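Local coordinates for protein homocitrate synthase (Sulfolobus acidocaldarius, PDB 6KTQ) that catalyses the aldol-type condensation of acetyl-CoA with 2-oxoglutarate to homocitrate, the first step of lysine biosynthesis by the alpha-aminoadipate route, at residues I196-T199 with V200-Y204; T39-E42 with G43-P47. One frame throughout, in Å; residues are numbered along the deposited sequence.

Contact 1. Residues I196-T199 with V200-Y204; sequences IADT and VGVLY. With AKG (2-oxoglutaric acid), chain D.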
ATOM      1  N   ILE A 196       3.310 -19.293  -3.904  1.00 24.09           N
ATOM      2  CA  ILE A 196       4.688 -18.899  -4.173  1.00 25.70           C
ATOM      3  C   ILE A 196       5.503 -19.555  -3.042  1.00 26.45           C
ATOM      4  O   ILE A 196       5.318 -19.227  -1.858  1.00 25.95           O
ATOM      5  CB  ILE A 196       4.827 -17.356  -4.172  1.00 26.19           C
ATOM      6  CG1 ILE A 196       3.910 -16.707  -5.234  1.00 28.64           C
ATOM      7  CG2 ILE A 196       6.275 -16.907  -4.335  1.00 28.43           C
ATOM      8  CD1 ILE A 196       4.201 -17.095  -6.671  1.00 30.58           C
ATOM      9  N   ALA A 197       6.376 -20.497  -3.401  1.00 25.73           N
ATOM     10  CA  ALA A 197       7.107 -21.292  -2.414  1.00 25.71           C
ATOM     11  C   ALA A 197       8.527 -20.845  -2.287  1.00 26.19           C
ATOM     12  O   ALA A 197       9.310 -20.878  -3.245  1.00 27.02           O
ATOM     13  CB  ALA A 197       7.052 -22.783  -2.753  1.00 26.70           C
ATOM     14  N   ASP A 198       8.860 -20.388  -1.090  1.00 24.22           N
ATOM     15  CA  ASP A 198      10.223 -20.113  -0.756  1.00 24.32           C
ATOM     16  C   ASP A 198      10.748 -21.423  -0.182  1.00 25.03           C
ATOM     17  O   ASP A 198      10.922 -21.599   1.039  1.00 25.01           O
ATOM     18  CB  ASP A 198      10.300 -18.994   0.247  1.00 24.70           C
ATOM     19  CG  ASP A 198      11.701 -18.540   0.495  1.00 24.14           C
ATOM     20  OD1 ASP A 198      12.619 -18.834  -0.323  1.00 25.81           O
ATOM     21  OD2 ASP A 198      11.884 -17.885   1.543  1.00 23.48           O
ATOM     22  N   THR A 199      10.980 -22.337  -1.109  1.00 25.07           N
ATOM     23  CA  THR A 199      11.377 -23.714  -0.836  1.00 25.81           C
ATOM     24  C   THR A 199      12.612 -23.846   0.046  1.00 26.06           C
ATOM     25  O   THR A 199      12.651 -24.733   0.911  1.00 25.18           O
ATOM     26  CB  THR A 199      11.597 -24.418  -2.189  1.00 26.47           C
ATOM     27  OG1 THR A 199      10.390 -24.311  -2.931  1.00 24.00           O
ATOM     28  CG2 THR A 199      11.978 -25.896  -2.012  1.00 28.09           C
ATOM     29  N   VAL A 200      13.600 -22.963  -0.130  1.00 23.48           N
ATOM     30  CA  VAL A 200      14.840 -23.050   0.649  1.00 23.79           C
ATOM     31  C   VAL A 200      15.038 -21.861   1.596  1.00 22.76           C
ATOM     32  O   VAL A 200      16.122 -21.656   2.114  1.00 24.16           O
ATOM     33  CB  VAL A 200      16.079 -23.268  -0.240  1.00 25.08           C
ATOM     34  CG1 VAL A 200      15.958 -24.591  -0.987  1.00 26.41           C
ATOM     35  CG2 VAL A 200      16.315 -22.117  -1.222  1.00 24.75           C
ATOM     36  N   GLY A 201      13.989 -21.061   1.774  1.00 23.87           N
ATOM     37  CA  GLY A 201      13.951 -20.051   2.829  1.00 22.82           C
ATOM     38  C   GLY A 201      14.871 -18.862   2.600  1.00 22.61           C
ATOM     39  O   GLY A 201      15.413 -18.307   3.554  1.00 22.69           O
ATOM     40  N   VAL A 202      15.004 -18.447   1.343  1.00 23.50           N
ATOM     41  CA  VAL A 202      15.980 -17.412   0.954  1.00 24.60           C
ATOM     42  C   VAL A 202      15.346 -16.054   0.647  1.00 23.66           C
ATOM     43  O   VAL A 202      16.040 -15.120   0.251  1.00 24.52           O
ATOM     44  CB  VAL A 202      16.826 -17.858  -0.250  1.00 24.57           C
ATOM     45  CG1 VAL A 202      17.761 -18.990   0.148  1.00 24.70           C
ATOM     46  CG2 VAL A 202      15.953 -18.220  -1.455  1.00 25.23           C
ATOM     47  N   LEU A 203      14.049 -15.924   0.857  1.00 23.21           N
ATOM     48  CA  LEU A 203      13.406 -14.623   0.680  1.00 25.51           C
ATOM     49  C   LEU A 203      13.911 -13.635   1.735  1.00 26.89           C
ATOM     50  O   LEU A 203      14.102 -14.009   2.899  1.00 24.58           O
ATOM     51  CB  LEU A 203      11.906 -14.780   0.857  1.00 25.26           C
ATOM     52  CG  LEU A 203      10.899 -14.495  -0.247  1.00 29.22           C
ATOM     53  CD1 LEU A 203      11.410 -14.244  -1.662  1.00 27.59           C
ATOM     54  CD2 LEU A 203       9.734 -15.455  -0.154  1.00 27.79           C
ATOM     55  N   TYR A 204      14.121 -12.381   1.325  1.00 25.13           N
ATOM     56  CA  TYR A 204      14.374 -11.285   2.263  1.00 25.51           C
ATOM     57  C   TYR A 204      13.072 -10.517   2.417  1.00 23.81           C
ATOM     58  O   TYR A 204      12.473 -10.117   1.416  1.00 25.19           O
ATOM     59  CB  TYR A 204      15.508 -10.372   1.759  1.00 25.59           C
ATOM     60  CG  TYR A 204      15.920  -9.396   2.821  1.00 24.81           C
ATOM     61  CD1 TYR A 204      16.794  -9.774   3.835  1.00 24.82           C
ATOM     62  CD2 TYR A 204      15.390  -8.106   2.850  1.00 24.45           C
ATOM     63  CE1 TYR A 204      17.123  -8.898   4.868  1.00 25.85           C
ATOM     64  CE2 TYR A 204      15.723  -7.214   3.858  1.00 24.52           C
ATOM     65  CZ  TYR A 204      16.611  -7.612   4.865  1.00 24.76           C
ATOM     66  OH  TYR A 204      16.979  -6.745   5.883  1.00 25.84           O
TER
HETATM   67  C1  AKG D 402       7.848 -26.403  -1.224  1.00 58.85           C
HETATM   68  O1  AKG D 402       8.545 -25.860  -0.348  1.00 60.01           O
HETATM   69  O2  AKG D 402       8.172 -26.306  -2.430  1.00 61.64           O
HETATM   70  C2  AKG D 402       6.648 -27.162  -0.812  1.00 60.44           C
HETATM   71  O5  AKG D 402       6.683 -27.892   0.189  1.00 53.23           O
HETATM   72  C3  AKG D 402       5.352 -27.001  -1.600  1.00 54.80           C
HETATM   73  C4  AKG D 402       4.604 -25.823  -0.970  1.00 48.17           C
HETATM   74  C5  AKG D 402       3.185 -25.563  -1.459  1.00 47.68           C
HETATM   75  O3  AKG D 402       2.790 -24.361  -1.412  1.00 34.87           O
HETATM   76  O4  AKG D 402       2.475 -26.520  -1.902  1.00 46.34           O

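Contact 2. Residues T39-E42 with G43-P47; sequences TLRE and GEQTP. With AKG (2-oxoglutaric acid), chain D.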
ATOM      1  N   THR A  39       0.467 -28.914   8.742  1.00 25.19           N
ATOM      2  CA  THR A  39       1.015 -29.861   9.729  1.00 26.10           C
ATOM      3  C   THR A  39       0.895 -31.292   9.183  1.00 27.59           C
ATOM      4  O   THR A  39       1.816 -32.082   9.303  1.00 28.09           O
ATOM      5  CB  THR A  39       0.310 -29.717  11.088  1.00 23.94           C
ATOM      6  OG1 THR A  39       0.493 -28.383  11.580  1.00 24.49           O
ATOM      7  CG2 THR A  39       0.876 -30.669  12.129  1.00 24.30           C
ATOM      8  N   LEU A  40      -0.215 -31.573   8.505  1.00 29.71           N
ATOM      9  CA  LEU A  40      -0.505 -32.909   8.008  1.00 30.95           C
ATOM     10  C   LEU A  40       0.088 -33.212   6.648  1.00 32.32           C
ATOM     11  O   LEU A  40       0.010 -34.345   6.192  1.00 35.85           O
ATOM     12  CB  LEU A  40      -2.013 -33.097   7.951  1.00 30.35           C
ATOM     13  CG  LEU A  40      -2.779 -33.594   9.166  1.00 33.45           C
ATOM     14  CD1 LEU A  40      -2.032 -33.643  10.476  1.00 34.07           C
ATOM     15  CD2 LEU A  40      -4.151 -32.948   9.306  1.00 32.50           C
ATOM     16  N   ARG A  41       0.690 -32.231   5.992  1.00 29.47           N
ATOM     17  CA  ARG A  41       1.392 -32.490   4.755  1.00 27.15           C
ATOM     18  C   ARG A  41       2.869 -32.104   4.943  1.00 26.95           C
ATOM     19  O   ARG A  41       3.716 -32.980   5.208  1.00 26.47           O
ATOM     20  CB  ARG A  41       0.715 -31.741   3.598  1.00 26.78           C
ATOM     21  CG  ARG A  41       1.076 -32.237   2.207  1.00 27.00           C
ATOM     22  CD  ARG A  41       2.425 -31.775   1.707  1.00 29.23           C
ATOM     23  NE  ARG A  41       2.501 -30.317   1.626  1.00 31.12           N
ATOM     24  CZ  ARG A  41       3.631 -29.625   1.463  1.00 33.10           C
ATOM     25  NH1 ARG A  41       3.571 -28.311   1.395  1.00 33.86           N
ATOM     26  NH2 ARG A  41       4.821 -30.223   1.369  1.00 33.94           N
ATOM     27  N   GLU A  42       3.187 -30.811   4.823  1.00 25.03           N
ATOM     28  CA  GLU A  42       4.541 -30.332   5.105  1.00 24.13           C
ATOM     29  C   GLU A  42       5.047 -30.887   6.455  1.00 23.20           C
ATOM     30  O   GLU A  42       6.192 -31.356   6.544  1.00 24.24           O
ATOM     31  CB  GLU A  42       4.584 -28.806   5.109  1.00 24.08           C
ATOM     32  CG  GLU A  42       5.958 -28.193   5.421  1.00 26.16           C
ATOM     33  CD  GLU A  42       6.962 -28.365   4.294  1.00 28.23           C
ATOM     34  OE1 GLU A  42       6.602 -28.075   3.133  1.00 31.66           O
ATOM     35  OE2 GLU A  42       8.129 -28.757   4.554  1.00 27.23           O
ATOM     36  N   GLY A  43       4.208 -30.832   7.482  1.00 21.48           N
ATOM     37  CA  GLY A  43       4.635 -31.201   8.827  1.00 23.63           C
ATOM     38  C   GLY A  43       5.072 -32.664   8.952  1.00 24.02           C
ATOM     39  O   GLY A  43       5.994 -32.992   9.713  1.00 23.24           O
ATOM     40  N   GLU A  44       4.387 -33.549   8.232  1.00 25.15           N
ATOM     41  CA  GLU A  44       4.767 -34.969   8.228  1.00 26.05           C
ATOM     42  C   GLU A  44       6.003 -35.232   7.353  1.00 25.72           C
ATOM     43  O   GLU A  44       6.464 -36.359   7.280  1.00 27.79           O
ATOM     44  CB  GLU A  44       3.590 -35.853   7.797  1.00 24.72           C
ATOM     45  CG  GLU A  44       3.557 -37.167   8.525  1.00 25.21           C
ATOM     46  CD  GLU A  44       2.514 -38.143   8.003  1.00 25.89           C
ATOM     47  OE1 GLU A  44       1.875 -37.897   6.943  1.00 27.57           O
ATOM     48  OE2 GLU A  44       2.323 -39.176   8.668  1.00 26.03           O
ATOM     49  N   GLN A  45       6.555 -34.213   6.694  1.00 25.40           N
ATOM     50  CA  GLN A  45       7.844 -34.368   5.989  1.00 26.10           C
ATOM     51  C   GLN A  45       9.039 -34.061   6.883  1.00 26.03           C
ATOM     52  O   GLN A  45      10.164 -34.041   6.412  1.00 25.88           O
ATOM     53  CB  GLN A  45       7.886 -33.542   4.701  1.00 26.24           C
ATOM     54  CG  GLN A  45       6.878 -34.020   3.663  1.00 26.14           C
ATOM     55  CD  GLN A  45       6.775 -33.153   2.424  1.00 29.14           C
ATOM     56  OE1 GLN A  45       5.685 -32.923   1.940  1.00 31.25           O
ATOM     57  NE2 GLN A  45       7.897 -32.675   1.911  1.00 29.88           N
ATOM     58  N   THR A  46       8.786 -33.813   8.172  1.00 26.62           N
ATOM     59  CA  THR A  46       9.844 -33.641   9.145  1.00 25.00           C
ATOM     60  C   THR A  46      10.560 -34.986   9.396  1.00 26.04           C
ATOM     61  O   THR A  46       9.894 -35.984   9.670  1.00 25.22           O
ATOM     62  CB  THR A  46       9.263 -33.148  10.485  1.00 24.67           C
ATOM     63  OG1 THR A  46       8.351 -32.044  10.274  1.00 24.41           O
ATOM     64  CG2 THR A  46      10.375 -32.744  11.431  1.00 24.46           C
ATOM     65  N   PRO A  47      11.906 -35.012   9.325  1.00 22.69           N
ATOM     66  CA  PRO A  47      12.618 -36.211   9.701  1.00 24.26           C
ATOM     67  C   PRO A  47      12.104 -36.764  11.021  1.00 24.42           C
ATOM     68  O   PRO A  47      11.976 -36.036  12.007  1.00 25.10           O
ATOM     69  CB  PRO A  47      14.078 -35.741   9.832  1.00 23.46           C
ATOM     70  CG  PRO A  47      14.164 -34.624   8.864  1.00 22.44           C
ATOM     71  CD  PRO A  47      12.825 -33.949   8.905  1.00 23.56           C
TER
HETATM   72  C1  AKG D 402       7.848 -26.403  -1.224  1.00 58.85           C
HETATM   73  O1  AKG D 402       8.545 -25.860  -0.348  1.00 60.01           O
HETATM   74  O2  AKG D 402       8.172 -26.306  -2.430  1.00 61.64           O
HETATM   75  C2  AKG D 402       6.648 -27.162  -0.812  1.00 60.44           C
HETATM   76  O5  AKG D 402       6.683 -27.892   0.189  1.00 53.23           O
HETATM   77  C3  AKG D 402       5.352 -27.001  -1.600  1.00 54.80           C
HETATM   78  C4  AKG D 402       4.604 -25.823  -0.970  1.00 48.17           C
HETATM   79  C5  AKG D 402       3.185 -25.563  -1.459  1.00 47.68           C
HETATM   80  O3  AKG D 402       2.790 -24.361  -1.412  1.00 34.87           O
HETATM   81  O4  AKG D 402       2.475 -26.520  -1.902  1.00 46.34           O

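Contact 1. Residues I196-T199 with V200-Y204
Backbone N-H groups of the following loop meet the carboxylate oxygens of D198, while G201 lies off one face and CB of L203 off the other, 3.2 Å from D198 OD2. Each oxygen takes a backbone N-H on its syn side: V202 N reaches D198 OD1 at 2.9 Å, and L203 N reaches D198 OD2 at 3.0 Å, the latter 33° out of the carboxylate plane. The two donors sit on opposite sides of that plane. With CG anti to the backbone N (chi1 -172°), the acid swings over the turn it begins, a type I beta turn closed by G201 N to D198 O at 3.2 Å. T172 OG1 is a further hydrogen-bond partner of D198 OD1, and CD2 of L203 packs on D198 CB. An alanine here is likely to leave the N-H groups of V202 and L203 without their acceptors and the loop freer to shift. T199, inside the turn, faces the substrate: its OG1 donates to O2 of 2-oxoglutarate at 3.0 Å and accepts from D170 N, while the methyl of A197 lies 3.7 Å from the same O2. An acid at a strand end that ties down the next loop, beside a residue gripping the substrate, is here part of the C-terminal rim of the TIM barrel, where strand 193-198 gives way to helix 205-218.

Contact 2. Residues T39-E42 with G43-P47
R41 and Q45 meet through a single well-aimed bond, R41 NH2 to Q45 OE1 at 2.9 Å with an N-H...O angle of 155°. The oxygen lies in the guanidinium plane, at its edge, whereas the donor stands above the plane of the amide, the two flat groups being turned 53° apart. Bends at chi2 and chi3 bring the guanidinium round over the next residue, E42, whose CB covers one face, 3.8 Å above the centre. The same NH2 also donates to keto oxygen O5 of 2-oxoglutarate at 3.2 Å and makes a weak hydrogen bond, within a salt bridge, to E42 OE1, while NE is salt-bridged to E72. At the back of the turn the chain is packed close: G43 CA comes within 3.0 Å of T39 O in a CA-H...O contact, and a side chain on G43 would probably run into that oxygen. Q45 N to E42 O, at 2.9 Å, belongs to the 3-10 turn at 43-45. The other flank is partly exposed. There E44 is salt-bridged to R56 and accepts from F51 N, Q45 NE2 reaches E259, and T46 OG1 donates to G43 O at 2.6 Å and pairs with G258 N; P47, beyond, is exposed. E42 turns inward, its OE1 joining H227 and H229 at the zinc ion and its OE2 accepting from E259 N. R41, its partner E72 and the zinc ligand E42, standing where relatives have Asp, are consistent with the signature of the DRE-TIM metallolyase family.

Contacts 1 and 2 are local turns at the ends of different barrel strands, 193-198 and 31-37. Their centres are about 17 Å apart and their nearest atoms about 7 Å, so they do not touch; 2-oxoglutarate joins them. Contact 1 holds its C1 carboxylate through T199, and contact 2 its keto oxygen through R41, so that in this barrel two separate C-terminal loops supply different contacts to one substrate. The zinc ion is a second tie: E42 binds it together with H227 and H229, both backbone partners of D198, and the T199 side chain lies about 6 Å from the metal. Neighbouring residues E259 and R260 then bond to E42 and T199 respectively.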